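Local coordinates for putative cell invasion protein with MAC/Perforin domain (Bacteroides thetaiotaomicron VPI-5482, PDB 3KK7) that probably acts in cell invasion or membrane attack through its membrane-attack complex/perforin (MACPF) domain, although its precise role is not established, at residues A[32-36]-A[372-376]; A[351-355]-A[537-541]; A[400-404]-A[508-513]; A[445-449]-A[513-518]. One frame throughout, in Å; residues are numbered along the deposited sequence.

Interaction 1. Residues A[32-36]-A[372-376]; sequences PRVWS and LEEPY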
loop_
_atom_site.group_PDB
_atom_site.type_symbol
_atom_site.label_atom_id
_atom_site.label_comp_id
_atom_site.label_asym_id
_atom_site.label_seq_id
_atom_site.Cartn_x
_atom_site.Cartn_y
_atom_site.Cartn_z
ATOM N N PRO A 32 -0.244 -28.700 -13.160
ATOM C CA PRO A 32 0.498 -27.667 -13.903
ATOM C C PRO A 32 1.484 -26.911 -12.988
ATOM O O PRO A 32 1.465 -27.087 -11.771
ATOM C CB PRO A 32 -0.591 -26.733 -14.458
ATOM C CG PRO A 32 -1.920 -27.233 -13.914
ATOM C CD PRO A 32 -1.645 -28.317 -12.897
ATOM N N ARG A 33 2.383 -26.139 -13.594
ATOM C CA ARG A 33 3.306 -25.273 -12.871
ATOM C C ARG A 33 2.918 -23.820 -13.093
ATOM O O ARG A 33 3.696 -23.059 -13.654
ATOM C CB ARG A 33 4.726 -25.485 -13.361
ATOM C CG ARG A 33 5.165 -26.911 -13.239
ATOM C CD ARG A 33 6.655 -27.046 -13.004
ATOM N NE ARG A 33 6.885 -28.187 -12.128
ATOM C CZ ARG A 33 7.201 -28.125 -10.836
ATOM N NH1 ARG A 33 7.399 -26.964 -10.215
ATOM N NH2 ARG A 33 7.359 -29.261 -10.164
ATOM N N VAL A 34 1.710 -23.444 -12.688
ATOM C CA VAL A 34 1.262 -22.082 -12.903
ATOM C C VAL A 34 0.880 -21.458 -11.570
ATOM O O VAL A 34 -0.070 -21.886 -10.904
ATOM C CB VAL A 34 0.122 -21.998 -13.941
ATOM C CG1 VAL A 34 -0.253 -20.558 -14.187
ATOM C CG2 VAL A 34 0.559 -22.612 -15.248
ATOM N N TRP A 35 1.649 -20.434 -11.206
ATOM C CA TRP A 35 1.490 -19.760 -9.934
ATOM C C TRP A 35 0.742 -18.425 -10.069
ATOM O O TRP A 35 0.341 -17.843 -9.059
ATOM C CB TRP A 35 2.844 -19.539 -9.250
ATOM C CG TRP A 35 3.874 -20.609 -9.499
ATOM C CD1 TRP A 35 5.145 -20.420 -9.931
ATOM C CD2 TRP A 35 3.705 -22.025 -9.353
ATOM N NE1 TRP A 35 5.786 -21.619 -10.045
ATOM C CE2 TRP A 35 4.926 -22.624 -9.702
ATOM C CE3 TRP A 35 2.643 -22.842 -8.950
ATOM C CZ2 TRP A 35 5.119 -24.008 -9.675
ATOM C CZ3 TRP A 35 2.841 -24.220 -8.922
ATOM C CH2 TRP A 35 4.068 -24.783 -9.280
ATOM N N SER A 36 0.517 -17.960 -11.300
ATOM C CA SER A 36 -0.210 -16.715 -11.515
ATOM C C SER A 36 -0.833 -16.640 -12.896
ATOM O O SER A 36 -0.523 -17.438 -13.743
ATOM C CB SER A 36 0.734 -15.527 -11.299
ATOM O OG SER A 36 1.715 -15.448 -12.306
ATOM N N LEU A 372 4.537 -14.466 -7.661
ATOM C CA LEU A 372 3.970 -15.638 -7.029
ATOM C C LEU A 372 4.821 -16.856 -7.382
ATOM O O LEU A 372 5.467 -16.867 -8.414
ATOM C CB LEU A 372 2.489 -15.796 -7.406
ATOM C CG LEU A 372 1.566 -14.637 -6.976
ATOM C CD1 LEU A 372 0.146 -14.960 -7.289
ATOM C CD2 LEU A 372 1.677 -14.239 -5.474
ATOM N N GLU A 373 4.857 -17.847 -6.493
ATOM C CA GLU A 373 5.778 -18.984 -6.601
ATOM C C GLU A 373 5.109 -20.328 -6.253
ATOM O O GLU A 373 3.928 -20.371 -5.919
ATOM C CB GLU A 373 6.989 -18.744 -5.702
ATOM C CG GLU A 373 7.895 -17.612 -6.157
ATOM C CD GLU A 373 9.029 -17.276 -5.147
ATOM O OE1 GLU A 373 9.427 -18.142 -4.321
ATOM O OE2 GLU A 373 9.519 -16.118 -5.176
ATOM N N GLU A 374 5.866 -21.422 -6.369
ATOM C CA GLU A 374 5.340 -22.759 -6.093
ATOM C C GLU A 374 5.093 -22.898 -4.604
ATOM O O GLU A 374 5.984 -22.620 -3.806
ATOM C CB GLU A 374 6.332 -23.855 -6.525
ATOM C CG GLU A 374 5.855 -25.327 -6.274
ATOM C CD GLU A 374 6.896 -26.394 -6.662
ATOM O OE1 GLU A 374 7.879 -26.053 -7.360
ATOM O OE2 GLU A 374 6.719 -27.570 -6.259
ATOM N N PRO A 375 3.880 -23.318 -4.224
ATOM C CA PRO A 375 3.651 -23.659 -2.829
ATOM C C PRO A 375 4.154 -25.067 -2.448
ATOM O O PRO A 375 4.388 -25.905 -3.307
ATOM C CB PRO A 375 2.137 -23.551 -2.689
ATOM C CG PRO A 375 1.622 -23.738 -4.021
ATOM C CD PRO A 375 2.624 -23.248 -4.981
ATOM N N TYR A 376 4.305 -25.301 -1.147
ATOM C CA TYR A 376 4.838 -26.552 -0.634
ATOM C C TYR A 376 4.674 -26.589 0.869
ATOM O O TYR A 376 4.652 -25.553 1.509
ATOM C CB TYR A 376 6.330 -26.690 -0.966
ATOM C CG TYR A 376 7.211 -25.589 -0.422
ATOM C CD1 TYR A 376 7.767 -25.678 0.852
ATOM C CD2 TYR A 376 7.508 -24.467 -1.196
ATOM C CE1 TYR A 376 8.596 -24.663 1.356
ATOM C CE2 TYR A 376 8.322 -23.450 -0.709
ATOM C CZ TYR A 376 8.862 -23.547 0.570
ATOM O OH TYR A 376 9.670 -22.539 1.037
#
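The indole of W35 lies flat on the backbone of E373 and E374, and its opposite face is backed, toward the rim, by the carbonyl carbon of R33, so the ring is layered between two peptide segments. This is a CH-pi contact, a tryptophan face laid on a loop backbone, and it fixes an N-terminal loop, between strands 22-25 and 58-60, on the connection from helix 353-363 to strand 376-386. E374 CA stands over the centre of the six-membered ring, 3.6 Å from its centroid and only 9° off the normal. Nearer the pyrrole side, E373 C sits 3.5 Å from W35 CG. P375 CD approaches W35 CE3 obliquely at 4.0 Å. E374 sends CG anti to the backbone N (chi1 -180°) and continues extended, which runs its methylenes alongside the benzo ring, CB being 3.4 Å from W35 CZ2. Its carboxylate therefore arrives nearly parallel to the indole, just beyond the ring. There R33 NH1, itself at the indole edge, donates a salt-bridging hydrogen bond of 3.0 Å to E374 OE1. The oxygen lies in the guanidinium plane, yet NH1 comes down on it from above the carboxylate, 68° out of that plane; a single terminal nitrogen thus grips one oxygen, not the two-pronged match of a paired arginine and carboxylate. The E374 side chain also touches R27 and K450, whose charges may add to the pull on its carboxylate. At the backbone of W35, L372 completes the contact, its CD1 lying 3.4 Å from W35 O.

Interaction 2. Residues A[351-355]-A[537-541]; sequences LEENF and KIYGL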
loop_
_atom_site.group_PDB
_atom_site.type_symbol
_atom_site.label_atom_id
_atom_site.label_comp_id
_atom_site.label_asym_id
_atom_site.label_seq_id
_atom_site.Cartn_x
_atom_site.Cartn_y
_atom_site.Cartn_z
ATOM N N LEU A 351 -9.660 -8.654 3.583
ATOM C CA LEU A 351 -9.956 -9.480 4.750
ATOM C C LEU A 351 -8.825 -10.419 5.150
ATOM O O LEU A 351 -8.742 -10.833 6.315
ATOM C CB LEU A 351 -11.182 -10.346 4.468
ATOM C CG LEU A 351 -12.479 -9.647 4.188
ATOM C CD1 LEU A 351 -13.485 -10.690 3.814
ATOM C CD2 LEU A 351 -12.893 -8.891 5.432
ATOM N N GLU A 352 -7.977 -10.760 4.183
ATOM C CA GLU A 352 -6.982 -11.806 4.326
ATOM C C GLU A 352 -5.810 -11.363 5.204
ATOM O O GLU A 352 -5.004 -10.507 4.816
ATOM C CB GLU A 352 -6.453 -12.225 2.930
ATOM C CG GLU A 352 -7.517 -12.798 1.964
ATOM C CD GLU A 352 -8.376 -11.754 1.222
ATOM O OE1 GLU A 352 -8.181 -10.520 1.364
ATOM O OE2 GLU A 352 -9.280 -12.186 0.484
ATOM N N GLU A 353 -5.695 -11.993 6.366
ATOM C CA GLU A 353 -4.582 -11.755 7.311
ATOM C C GLU A 353 -3.202 -11.686 6.656
ATOM O O GLU A 353 -2.420 -10.778 6.917
ATOM C CB GLU A 353 -4.555 -12.892 8.345
ATOM C CG GLU A 353 -4.368 -12.439 9.793
ATOM C CD GLU A 353 -5.420 -11.422 10.217
ATOM O OE1 GLU A 353 -6.649 -11.734 10.161
ATOM O OE2 GLU A 353 -4.985 -10.296 10.573
ATOM N N ASN A 354 -2.896 -12.679 5.824
ATOM C CA ASN A 354 -1.582 -12.772 5.192
ATOM C C ASN A 354 -1.337 -11.704 4.147
ATOM O O ASN A 354 -0.199 -11.250 4.001
ATOM C CB ASN A 354 -1.298 -14.160 4.598
ATOM C CG ASN A 354 -2.425 -14.673 3.711
ATOM O OD1 ASN A 354 -3.610 -14.417 3.968
ATOM N ND2 ASN A 354 -2.062 -15.443 2.697
ATOM N N PHE A 355 -2.385 -11.282 3.435
ATOM C CA PHE A 355 -2.209 -10.202 2.460
ATOM C C PHE A 355 -2.035 -8.876 3.181
ATOM O O PHE A 355 -1.238 -8.025 2.781
ATOM C CB PHE A 355 -3.363 -10.108 1.482
ATOM C CG PHE A 355 -3.593 -11.359 0.663
ATOM C CD1 PHE A 355 -2.671 -12.404 0.642
ATOM C CD2 PHE A 355 -4.732 -11.456 -0.133
ATOM C CE1 PHE A 355 -2.896 -13.516 -0.128
ATOM C CE2 PHE A 355 -4.968 -12.582 -0.912
ATOM C CZ PHE A 355 -4.062 -13.610 -0.914
ATOM N N LYS A 537 -10.180 -16.426 11.185
ATOM C CA LYS A 537 -8.956 -15.912 10.607
ATOM C C LYS A 537 -8.985 -16.367 9.151
ATOM O O LYS A 537 -9.207 -17.532 8.863
ATOM C CB LYS A 537 -7.730 -16.493 11.308
ATOM C CG LYS A 537 -7.499 -16.014 12.769
ATOM C CD LYS A 537 -7.043 -14.544 12.845
ATOM C CE LYS A 537 -6.899 -14.090 14.298
ATOM N NZ LYS A 537 -6.207 -12.766 14.409
ATOM N N ILE A 538 -8.801 -15.436 8.237
ATOM C CA ILE A 538 -8.873 -15.728 6.822
ATOM C C ILE A 538 -7.487 -15.581 6.164
ATOM O O ILE A 538 -6.829 -14.540 6.286
ATOM C CB ILE A 538 -9.877 -14.794 6.106
ATOM C CG1 ILE A 538 -11.268 -14.862 6.757
ATOM C CG2 ILE A 538 -9.982 -15.181 4.641
ATOM C CD1 ILE A 538 -12.132 -13.758 6.312
ATOM N N TYR A 539 -7.064 -16.632 5.474
ATOM C CA TYR A 539 -5.808 -16.643 4.758
ATOM C C TYR A 539 -6.078 -16.917 3.291
ATOM O O TYR A 539 -6.770 -17.890 2.951
ATOM C CB TYR A 539 -4.894 -17.711 5.326
ATOM C CG TYR A 539 -4.654 -17.512 6.786
ATOM C CD1 TYR A 539 -3.653 -16.677 7.230
ATOM C CD2 TYR A 539 -5.445 -18.138 7.731
ATOM C CE1 TYR A 539 -3.443 -16.481 8.578
ATOM C CE2 TYR A 539 -5.236 -17.950 9.062
ATOM C CZ TYR A 539 -4.240 -17.119 9.477
ATOM O OH TYR A 539 -4.029 -16.936 10.811
ATOM N N GLY A 540 -5.561 -16.027 2.439
ATOM C CA GLY A 540 -5.652 -16.154 0.994
ATOM C C GLY A 540 -4.533 -17.068 0.485
ATOM O O GLY A 540 -3.366 -16.872 0.804
ATOM N N LEU A 541 -4.913 -18.082 -0.291
ATOM C CA LEU A 541 -3.979 -18.963 -0.947
ATOM C C LEU A 541 -3.575 -18.321 -2.294
ATOM O O LEU A 541 -4.254 -17.396 -2.794
ATOM C CB LEU A 541 -4.627 -20.335 -1.143
ATOM C CG LEU A 541 -5.119 -21.035 0.131
ATOM C CD1 LEU A 541 -5.564 -22.443 -0.190
ATOM C CD2 LEU A 541 -4.056 -21.067 1.239
ATOM O OXT LEU A 541 -2.558 -18.704 -2.910
HETATM O O HOH W 1 -8.685 -12.934 8.894
#
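N354 reaches from the first turn of helix 353-363 to the edge of strand 537-540 and binds the backbone of G540 as another strand would. From CB, CG turns between the backbone N and the carbonyl carbon (chi1 50°) and comes to rest 3.6 Å from G540 N. At the tip, OD1 accepts the G540 N-H at 3.0 Å, in the carbonyl plane on a lone pair, while ND2 gives a proton to G540 O at 2.7 Å, within the plane of its own amide. OD1 also lies 3.2 Å from Y539 CA. Two bonds of opposite sense hold the amide flat and settle which way round it sits; ND2 also bonds D406 OD2. With alanine at N354, G540 N and O would probably both lose their partners, and the start of the helix its side-chain tie to the strand. Beside it, E353 N donates to I538 O at 2.8 Å, nearly along the C=O axis, and a water joins E353 OE1 to I538 N. F355 sets its ring against G540, CZ lying 3.6 Å from G540 CA; a side chain on that glycine would run into it. L351 CB meets I538 CD1 at 4.0 Å. Strand 537-540 is outermost in its four-stranded sheet: Y539 pairs with strand 499-504, I538 and G540 turn their backbone groups to helix 353-363, and helices 190-198 and 529-535 flank the contact.

Interaction 3. Residues A[400-404]-A[508-513]; sequences LNTRQ and YIPDAY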
loop_
_atom_site.group_PDB
_atom_site.type_symbol
_atom_site.label_atom_id
_atom_site.label_comp_id
_atom_site.label_asym_id
_atom_site.label_seq_id
_atom_site.Cartn_x
_atom_site.Cartn_y
_atom_site.Cartn_z
ATOM N N LEU A 400 2.607 -24.793 5.677
ATOM C CA LEU A 400 2.256 -24.531 4.279
ATOM C C LEU A 400 2.862 -23.209 3.831
ATOM O O LEU A 400 2.551 -22.161 4.399
ATOM C CB LEU A 400 0.750 -24.468 4.119
ATOM C CG LEU A 400 0.244 -24.146 2.710
ATOM C CD1 LEU A 400 0.592 -25.275 1.704
ATOM C CD2 LEU A 400 -1.257 -23.856 2.792
ATOM N N ASN A 401 3.743 -23.267 2.835
ATOM C CA ASN A 401 4.258 -22.068 2.179
ATOM C C ASN A 401 3.316 -21.725 1.032
ATOM O O ASN A 401 3.154 -22.543 0.118
ATOM C CB ASN A 401 5.696 -22.244 1.671
ATOM C CG ASN A 401 6.750 -22.046 2.782
ATOM O OD1 ASN A 401 7.635 -21.194 2.668
ATOM N ND2 ASN A 401 6.646 -22.833 3.863
ATOM N N THR A 402 2.695 -20.537 1.087
ATOM C CA THR A 402 1.711 -20.129 0.088
ATOM C C THR A 402 2.391 -19.622 -1.173
ATOM O O THR A 402 3.596 -19.491 -1.208
ATOM C CB THR A 402 0.762 -19.032 0.641
ATOM O OG1 THR A 402 1.473 -17.792 0.806
ATOM C CG2 THR A 402 0.161 -19.469 1.972
ATOM N N ARG A 403 1.606 -19.309 -2.191
ATOM C CA ARG A 403 2.116 -18.737 -3.424
ATOM C C ARG A 403 2.864 -17.424 -3.195
ATOM O O ARG A 403 3.842 -17.084 -3.903
ATOM C CB ARG A 403 0.964 -18.445 -4.379
ATOM C CG ARG A 403 0.266 -19.666 -4.959
ATOM C CD ARG A 403 -0.663 -19.239 -6.095
ATOM N NE ARG A 403 -1.798 -18.477 -5.591
ATOM C CZ ARG A 403 -2.535 -17.613 -6.297
ATOM N NH1 ARG A 403 -3.539 -16.979 -5.704
ATOM N NH2 ARG A 403 -2.286 -17.364 -7.573
ATOM N N GLN A 404 2.375 -16.688 -2.203
ATOM C CA GLN A 404 2.856 -15.351 -1.892
ATOM C C GLN A 404 4.095 -15.475 -1.026
ATOM O O GLN A 404 4.802 -14.504 -0.794
ATOM C CB GLN A 404 1.755 -14.569 -1.168
ATOM C CG GLN A 404 0.425 -14.373 -1.947
ATOM C CD GLN A 404 -0.520 -15.606 -2.011
ATOM O OE1 GLN A 404 -0.411 -16.549 -1.215
ATOM N NE2 GLN A 404 -1.443 -15.591 -2.979
ATOM N N TYR A 508 -6.969 -22.824 -11.449
ATOM C CA TYR A 508 -5.512 -22.769 -11.467
ATOM C C TYR A 508 -4.921 -22.600 -10.053
ATOM O O TYR A 508 -3.829 -23.085 -9.791
ATOM C CB TYR A 508 -4.993 -21.680 -12.414
ATOM C CG TYR A 508 -4.531 -20.357 -11.765
ATOM C CD1 TYR A 508 -3.228 -20.188 -11.302
ATOM C CD2 TYR A 508 -5.388 -19.270 -11.664
ATOM C CE1 TYR A 508 -2.817 -18.975 -10.742
ATOM C CE2 TYR A 508 -4.981 -18.091 -11.114
ATOM C CZ TYR A 508 -3.695 -17.940 -10.657
ATOM O OH TYR A 508 -3.306 -16.738 -10.093
ATOM N N ILE A 509 -5.640 -21.921 -9.154
ATOM C CA ILE A 509 -5.162 -21.707 -7.778
ATOM C C ILE A 509 -5.176 -22.994 -6.959
ATOM O O ILE A 509 -4.125 -23.428 -6.501
ATOM C CB ILE A 509 -5.925 -20.568 -7.039
ATOM C CG1 ILE A 509 -5.717 -19.231 -7.764
ATOM C CG2 ILE A 509 -5.436 -20.438 -5.581
ATOM C CD1 ILE A 509 -6.566 -18.088 -7.246
ATOM N N PRO A 510 -6.345 -23.624 -6.765
ATOM C CA PRO A 510 -6.265 -24.927 -6.047
ATOM C C PRO A 510 -5.270 -25.906 -6.684
ATOM O O PRO A 510 -4.634 -26.688 -5.975
ATOM C CB PRO A 510 -7.700 -25.482 -6.101
ATOM C CG PRO A 510 -8.472 -24.566 -7.044
ATOM C CD PRO A 510 -7.731 -23.244 -7.097
ATOM N N ASP A 511 -5.109 -25.830 -8.008
ATOM C CA ASP A 511 -4.150 -26.693 -8.726
ATOM C C ASP A 511 -2.687 -26.363 -8.377
ATOM O O ASP A 511 -1.846 -27.267 -8.291
ATOM C CB ASP A 511 -4.409 -26.706 -10.262
ATOM C CG ASP A 511 -5.453 -27.785 -10.695
ATOM O OD1 ASP A 511 -5.739 -28.695 -9.880
ATOM O OD2 ASP A 511 -5.984 -27.724 -11.844
ATOM N N ALA A 512 -2.385 -25.090 -8.139
ATOM C CA ALA A 512 -1.060 -24.715 -7.672
ATOM C C ALA A 512 -0.757 -25.398 -6.329
ATOM O O ALA A 512 0.362 -25.858 -6.100
ATOM C CB ALA A 512 -0.950 -23.254 -7.567
ATOM N N TYR A 513 -1.759 -25.544 -5.471
ATOM C CA TYR A 513 -1.575 -26.265 -4.197
ATOM C C TYR A 513 -1.853 -27.766 -4.281
ATOM O O TYR A 513 -1.672 -28.497 -3.306
ATOM C CB TYR A 513 -2.450 -25.643 -3.113
ATOM C CG TYR A 513 -2.077 -24.214 -2.754
ATOM C CD1 TYR A 513 -2.497 -23.142 -3.531
ATOM C CD2 TYR A 513 -1.342 -23.938 -1.617
ATOM C CE1 TYR A 513 -2.176 -21.844 -3.190
ATOM C CE2 TYR A 513 -1.021 -22.637 -1.261
ATOM C CZ TYR A 513 -1.431 -21.593 -2.043
ATOM O OH TYR A 513 -1.092 -20.312 -1.670
#
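Y513 turns its CG anti to the carbonyl carbon (chi1 -65°), which sends the phenol toward the turn at T402 and R403, while R403 bends at chi3 (-69°) so that its guanidinium swings across to I509 and Y508. The contact sets helix 508-512, in the D3 region, against the turn leaving strand 392-401, in the D2 region. Y513 OH accepts the backbone N-H of R403 at 2.9 Å in a nearly straight bond (162°). The same oxygen sits 3.2 Å from T402 CB, and R403 CG lies 3.7 Å from Y513 CE1, so the phenol end is wedged between backbone and side chain. Further out, the I509 side chain covers one face of the guanidinium, CG1 standing 3.7 Å from R403 NH1. At the guanidinium edge NH2 makes a weak bond to Y508 OH at 2.8 Å, the phenol ring being turned almost perpendicular to the guanidinium. The stronger partners of this buried arginine lie beyond the helix: NE makes a salt bridge with the C-terminal carboxylate at L541 OXT, NH1 bonds Y197 O and NH2 bonds W35 O. Y513 OH is also hydrogen-bonded to L541 OXT, and Y508 OH to N198 OD1. A leucine in place of R403 would probably leave the buried carboxylate without its countercharge and the carbonyls of Y197 and W35 without their donors. On the far side of the phenol, L400 CD1 touches the ring edge, 4.1 Å from Y513 CD2.

Interaction 4. Residues A[445-449]-A[513-518]; sequences KYYQL and YGILDW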
loop_
_atom_site.group_PDB
_atom_site.type_symbol
_atom_site.label_atom_id
_atom_site.label_comp_id
_atom_site.label_asym_id
_atom_site.label_seq_id
_atom_site.Cartn_x
_atom_site.Cartn_y
_atom_site.Cartn_z
ATOM N N LYS A 445 -2.957 -36.960 1.813
ATOM C CA LYS A 445 -4.336 -37.311 1.445
ATOM C C LYS A 445 -5.097 -36.122 0.846
ATOM O O LYS A 445 -6.076 -36.317 0.137
ATOM C CB LYS A 445 -5.129 -37.806 2.667
ATOM C CG LYS A 445 -4.691 -39.132 3.320
ATOM C CD LYS A 445 -5.251 -39.210 4.776
ATOM C CE LYS A 445 -5.750 -40.603 5.198
ATOM N NZ LYS A 445 -4.665 -41.560 5.476
ATOM N N TYR A 446 -4.647 -34.905 1.154
ATOM C CA TYR A 446 -5.343 -33.683 0.760
ATOM C C TYR A 446 -4.528 -32.792 -0.197
ATOM O O TYR A 446 -5.109 -32.079 -1.019
ATOM C CB TYR A 446 -5.732 -32.904 2.035
ATOM C CG TYR A 446 -6.376 -33.784 3.081
ATOM C CD1 TYR A 446 -7.727 -34.125 3.000
ATOM C CD2 TYR A 446 -5.629 -34.312 4.131
ATOM C CE1 TYR A 446 -8.324 -34.971 3.960
ATOM C CE2 TYR A 446 -6.213 -35.161 5.093
ATOM C CZ TYR A 446 -7.562 -35.487 4.999
ATOM O OH TYR A 446 -8.135 -36.318 5.942
ATOM N N TYR A 447 -3.196 -32.827 -0.076
ATOM C CA TYR A 447 -2.303 -31.941 -0.832
ATOM C C TYR A 447 -1.361 -32.783 -1.682
ATOM O O TYR A 447 -0.736 -33.719 -1.169
ATOM C CB TYR A 447 -1.421 -31.124 0.103
ATOM C CG TYR A 447 -2.106 -30.135 1.010
ATOM C CD1 TYR A 447 -2.571 -30.506 2.274
ATOM C CD2 TYR A 447 -2.210 -28.803 0.649
ATOM C CE1 TYR A 447 -3.173 -29.559 3.128
ATOM C CE2 TYR A 447 -2.804 -27.863 1.494
ATOM C CZ TYR A 447 -3.279 -28.240 2.716
ATOM O OH TYR A 447 -3.849 -27.282 3.513
ATOM N N GLN A 448 -1.240 -32.417 -2.958
ATOM C CA GLN A 448 -0.390 -33.123 -3.927
ATOM C C GLN A 448 0.837 -32.296 -4.336
ATOM O O GLN A 448 1.456 -32.548 -5.383
ATOM C CB GLN A 448 -1.198 -33.439 -5.180
ATOM C CG GLN A 448 -2.162 -34.601 -5.045
ATOM C CD GLN A 448 -2.609 -35.094 -6.407
ATOM O OE1 GLN A 448 -2.762 -34.303 -7.343
ATOM N NE2 GLN A 448 -2.799 -36.400 -6.534
ATOM N N LEU A 449 1.174 -31.306 -3.510
ATOM C CA LEU A 449 2.314 -30.444 -3.765
ATOM C C LEU A 449 3.562 -31.044 -3.116
ATOM O O LEU A 449 3.483 -32.031 -2.390
ATOM C CB LEU A 449 2.040 -29.022 -3.264
ATOM C CG LEU A 449 1.252 -28.752 -1.975
ATOM C CD1 LEU A 449 1.824 -29.469 -0.733
ATOM C CD2 LEU A 449 1.184 -27.226 -1.760
ATOM N N TYR A 513 -1.759 -25.544 -5.471
ATOM C CA TYR A 513 -1.575 -26.265 -4.197
ATOM C C TYR A 513 -1.853 -27.766 -4.281
ATOM O O TYR A 513 -1.672 -28.497 -3.306
ATOM C CB TYR A 513 -2.450 -25.643 -3.113
ATOM C CG TYR A 513 -2.077 -24.214 -2.754
ATOM C CD1 TYR A 513 -2.497 -23.142 -3.531
ATOM C CD2 TYR A 513 -1.342 -23.938 -1.617
ATOM C CE1 TYR A 513 -2.176 -21.844 -3.190
ATOM C CE2 TYR A 513 -1.021 -22.637 -1.261
ATOM C CZ TYR A 513 -1.431 -21.593 -2.043
ATOM O OH TYR A 513 -1.092 -20.312 -1.670
ATOM N N GLY A 514 -2.271 -28.235 -5.449
ATOM C CA GLY A 514 -2.623 -29.654 -5.642
ATOM C C GLY A 514 -3.687 -30.099 -4.659
ATOM O O GLY A 514 -3.523 -31.122 -3.998
ATOM N N ILE A 515 -4.752 -29.301 -4.550
ATOM C CA ILE A 515 -5.841 -29.527 -3.591
ATOM C C ILE A 515 -7.222 -29.523 -4.260
ATOM O O ILE A 515 -8.247 -29.521 -3.586
ATOM C CB ILE A 515 -5.829 -28.464 -2.425
ATOM C CG1 ILE A 515 -6.070 -27.048 -2.948
ATOM C CG2 ILE A 515 -4.519 -28.508 -1.654
ATOM C CD1 ILE A 515 -6.083 -26.045 -1.876
ATOM N N LEU A 516 -7.254 -29.556 -5.587
ATOM C CA LEU A 516 -8.501 -29.442 -6.302
ATOM C C LEU A 516 -9.429 -30.594 -5.940
ATOM O O LEU A 516 -10.609 -30.376 -5.675
ATOM C CB LEU A 516 -8.244 -29.393 -7.801
ATOM C CG LEU A 516 -9.463 -29.124 -8.687
ATOM C CD1 LEU A 516 -10.369 -27.994 -8.126
ATOM C CD2 LEU A 516 -8.985 -28.825 -10.125
ATOM N N ASP A 517 -8.906 -31.813 -5.905
ATOM C CA ASP A 517 -9.729 -32.955 -5.508
ATOM C C ASP A 517 -10.328 -32.693 -4.152
ATOM O O ASP A 517 -11.550 -32.626 -4.007
ATOM C CB ASP A 517 -8.923 -34.253 -5.450
ATOM C CG ASP A 517 -8.636 -34.824 -6.815
ATOM O OD1 ASP A 517 -9.109 -34.253 -7.823
ATOM O OD2 ASP A 517 -7.930 -35.850 -6.880
ATOM N N TRP A 518 -9.462 -32.511 -3.165
ATOM C CA TRP A 518 -9.913 -32.273 -1.805
ATOM C C TRP A 518 -11.020 -31.215 -1.702
ATOM O O TRP A 518 -12.063 -31.439 -1.092
ATOM C CB TRP A 518 -8.736 -31.865 -0.947
ATOM C CG TRP A 518 -9.139 -31.437 0.405
ATOM C CD1 TRP A 518 -10.116 -31.981 1.186
ATOM C CD2 TRP A 518 -8.550 -30.386 1.165
ATOM N NE1 TRP A 518 -10.182 -31.318 2.383
ATOM C CE2 TRP A 518 -9.225 -30.338 2.399
ATOM C CE3 TRP A 518 -7.510 -29.479 0.922
ATOM C CZ2 TRP A 518 -8.905 -29.411 3.386
ATOM C CZ3 TRP A 518 -7.173 -28.557 1.914
ATOM C CH2 TRP A 518 -7.870 -28.526 3.126
#
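A Schellman motif at G514 ends helix 508-512, and the loop 445-449, which follows helix 429-443, packs against it and against the start of helix 516-521. Q448 N donates to G514 O at 2.8 Å, tilted 22° from the carbonyl plane. G514 has a positive phi, and a CB there would collide with Q448 CB. L449, its CG held between the backbone N and the carbonyl carbon (chi1 37°), brings CG to 3.2 Å from Y513 O. Beyond the turn, I515 CG2 presses on Y447 CD2 at 3.3 Å. The same tyrosine lies beside W518 in an oblique pairing, Y447 CZ meeting W518 CZ3 at 4.0 Å. Y446 completes the aromatic cluster T-shaped: its edge, led by CD1 at 3.7 Å from W518 CD1, points at the face of the five-membered ring, planes at 63°. Y446 CB adds a CH-pi contact over that same ring. W518 NE1 has a weak bond to E476 O. Such packing belongs to a tight junction between two successive helices, in which a Schellman glycine ends one and the very next residue, I515, is the N-cap of the other.

In the fold
All four contacts lie on one side of the chain's centre, where the D2 and D3 regions meet each other and the end of the MACPF region. Interactions 1 and 3 are neighbours, centres about 6 Å apart, joined by backbone bonds E373 to R403 and Y376 to N401. Interaction 4, centred about 10 Å from interaction 3, shares its Y513. Interaction 2 is about 13 Å from interaction 3, linked through the L541 carboxylate. Along the chain, interaction 1 closes before 3 and 4 open, 3 and 4 alternate, and both nest within the loop that interaction 2 closes; 1 and 2 also alternate. N-terminal loop, C-terminus and inter-domain connection converge, consistent with a fixed placement of the regions.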